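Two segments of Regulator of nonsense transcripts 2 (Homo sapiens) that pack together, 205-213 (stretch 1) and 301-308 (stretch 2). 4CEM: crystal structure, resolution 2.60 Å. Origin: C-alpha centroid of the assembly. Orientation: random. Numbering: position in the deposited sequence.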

# COMPACT_ATOMS: atom_id res chain seq x y z
N GLY A 205 5.29 11.94 3.55
CA GLY A 205 6.54 12.57 3.96
C GLY A 205 7.33 11.78 5.00
O GLY A 205 8.15 12.34 5.71
N LEU A 206 7.09 10.48 5.10
CA LEU A 206 7.77 9.69 6.12
C LEU A 206 9.28 9.65 5.91
O LEU A 206 9.76 9.58 4.79
CB LEU A 206 7.25 8.25 6.13
CG LEU A 206 5.79 8.03 6.54
CD1 LEU A 206 5.62 6.56 6.89
CD2 LEU A 206 5.33 8.90 7.70
N VAL A 207 10.01 9.72 7.01
CA VAL A 207 11.42 9.40 7.03
C VAL A 207 11.65 8.52 8.26
O VAL A 207 11.86 9.04 9.35
CB VAL A 207 12.31 10.66 7.11
CG1 VAL A 207 13.78 10.27 6.96
CG2 VAL A 207 11.91 11.66 6.04
N PRO A 208 11.58 7.19 8.09
CA PRO A 208 11.67 6.25 9.21
C PRO A 208 12.97 6.32 10.01
O PRO A 208 14.01 6.77 9.51
CB PRO A 208 11.59 4.88 8.54
CG PRO A 208 10.96 5.12 7.22
CD PRO A 208 11.37 6.50 6.80
N ARG A 209 12.90 5.83 11.24
CA ARG A 209 14.06 5.79 12.14
C ARG A 209 15.21 4.97 11.56
O ARG A 209 16.36 5.39 11.66
CB ARG A 209 13.65 5.25 13.51
CG ARG A 209 14.70 5.44 14.61
CD ARG A 209 14.08 5.49 16.00
NE ARG A 209 13.18 6.64 16.18
CZ ARG A 209 12.54 6.94 17.31
NH1 ARG A 209 12.69 6.20 18.40
NH2 ARG A 209 11.75 8.01 17.35
N LYS A 210 14.92 3.83 10.94
CA LYS A 210 15.96 3.02 10.29
C LYS A 210 16.74 3.84 9.26
O LYS A 210 17.98 3.80 9.22
CB LYS A 210 15.38 1.80 9.57
CG LYS A 210 14.69 0.77 10.45
CD LYS A 210 14.64 -0.60 9.78
CE LYS A 210 13.96 -1.63 10.66
NZ LYS A 210 14.36 -3.03 10.31
N VAL A 211 16.02 4.57 8.41
CA VAL A 211 16.66 5.37 7.37
C VAL A 211 17.51 6.46 7.99
O VAL A 211 18.65 6.67 7.59
CB VAL A 211 15.62 6.02 6.42
CG1 VAL A 211 16.31 6.96 5.43
CG2 VAL A 211 14.81 4.96 5.68
N LYS A 212 16.95 7.15 8.99
CA LYS A 212 17.69 8.20 9.68
C LYS A 212 18.95 7.62 10.28
O LYS A 212 20.05 8.14 10.08
CB LYS A 212 16.83 8.86 10.76
CG LYS A 212 15.76 9.77 10.21
CD LYS A 212 15.20 10.63 11.33
CE LYS A 212 14.04 11.50 10.88
NZ LYS A 212 13.62 12.41 11.98
N SER A 213 18.77 6.53 11.01
CA SER A 213 19.89 5.85 11.65
C SER A 213 20.94 5.38 10.65
O SER A 213 22.14 5.53 10.88
CB SER A 213 19.37 4.68 12.47
OG SER A 213 18.58 5.15 13.55
N ALA A 301 6.01 2.46 14.63
CA ALA A 301 6.66 3.53 15.38
C ALA A 301 7.93 3.96 14.65
O ALA A 301 8.26 5.14 14.58
CB ALA A 301 7.00 3.06 16.79
N ASP A 302 8.65 2.97 14.13
CA ASP A 302 9.85 3.23 13.37
C ASP A 302 9.54 4.04 12.11
O ASP A 302 10.12 5.11 11.90
CB ASP A 302 10.52 1.93 12.98
CG ASP A 302 11.77 2.16 12.19
OD1 ASP A 302 11.66 2.53 11.00
OD2 ASP A 302 12.86 1.99 12.77
N LEU A 303 8.64 3.51 11.28
CA LEU A 303 8.24 4.18 10.04
C LEU A 303 7.82 5.63 10.33
O LEU A 303 8.18 6.54 9.59
CB LEU A 303 7.12 3.38 9.36
CG LEU A 303 7.51 2.05 8.68
CD1 LEU A 303 6.40 1.01 8.75
CD2 LEU A 303 7.93 2.25 7.23
N LEU A 304 7.08 5.84 11.41
CA LEU A 304 6.67 7.19 11.79
C LEU A 304 7.70 7.92 12.68
O LEU A 304 7.47 9.07 13.05
CB LEU A 304 5.31 7.14 12.47
CG LEU A 304 4.20 6.48 11.65
CD1 LEU A 304 2.88 6.47 12.41
CD2 LEU A 304 4.05 7.18 10.31
N ASP A 305 8.82 7.26 13.00
CA ASP A 305 9.88 7.82 13.86
C ASP A 305 9.39 8.22 15.26
O ASP A 305 9.91 9.15 15.87
CB ASP A 305 10.57 9.01 13.17
CG ASP A 305 11.84 9.48 13.91
OD1 ASP A 305 12.53 8.65 14.55
OD2 ASP A 305 12.14 10.70 13.85
N GLU A 306 8.41 7.48 15.77
CA GLU A 306 7.86 7.72 17.11
C GLU A 306 8.48 6.76 18.11
O GLU A 306 8.91 5.66 17.74
CB GLU A 306 6.34 7.54 17.09
CG GLU A 306 5.60 8.63 16.32
CD GLU A 306 5.62 9.97 17.02
OE1 GLU A 306 6.11 10.06 18.17
OE2 GLU A 306 5.15 10.96 16.43
N ASN A 307 8.57 7.18 19.37
CA ASN A 307 9.01 6.29 20.44
C ASN A 307 7.85 5.38 20.85
O ASN A 307 6.68 5.73 20.68
CB ASN A 307 9.52 7.08 21.66
CG ASN A 307 10.97 7.49 21.53
OD1 ASN A 307 11.82 6.71 21.07
ND2 ASN A 307 11.29 8.72 21.94
N MSE A 308 8.19 4.21 21.39
CA MSE A 308 7.18 3.32 21.95
C MSE A 308 6.86 3.76 23.34
O MSE A 308 7.76 4.19 24.08
CB MSE A 308 7.73 1.90 22.05
CG MSE A 308 6.62 0.85 21.88
SE MSE A 308 6.21 0.64 19.96
CE MSE A 308 8.10 0.37 19.49

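Where one helix begins beside the point at which another ends, the unpaired backbone groups of both termini can be satisfied by each other and by a few well-chosen side chains. Stretches 205-213 and 301-308 of Regulator of nonsense transcripts 2 illustrate the principle, burying 570 Å² between them. Pro208 occupies the N-cap position, and its ring, lacking an amide hydrogen, suits a site just before a helix. The next amide is free to donate across the interface: Arg209 N bonds to Asp302 O at 2.9 Å and 165°. Asp302 O also accepts from Asp305 N (2.7 Å), within a Schellman turn whose second bond runs from Glu306 N to Ala301 O (2.6 Å).

Arg209 contributes the largest covered area. Its CB points toward the other stretch, and chi1 and chi2, both t, extend the chain before an m chi3 turns the guanidinium alongside the turn. There Arg209 NE donates to Asp305 OD1 at 2.7 Å in a salt bridge, NH1 reaches Asn307 OD1 at 2.9 Å, and NH2 makes a weak bond to Asp305 O at 2.6 Å. A planar group with several donors suits this cluster of acceptors; Glu306 O lies over one face.

Asp305 has positive phi, and its t chi1 brings the carboxylate to two cations. While Asp305 OD1 serves Arg209, Asp305 OD2 meets Lys212 NZ at 2.9 Å; the lysine, m at chi1 and t thereafter, spans the gap almost fully extended. Asp302, also t at chi1, directs OD2 to the helix start, where Lys210 N donates a weak bond at 3.3 Å.

Beside this polar network lies an apolar patch. Leu206, m at chi1 and t at chi2, places CD2 3.4 Å from Leu304 CD2, and both leucines are buried. Pro208 CG adds a looser contact with Leu303 CD2 at 4.2 Å.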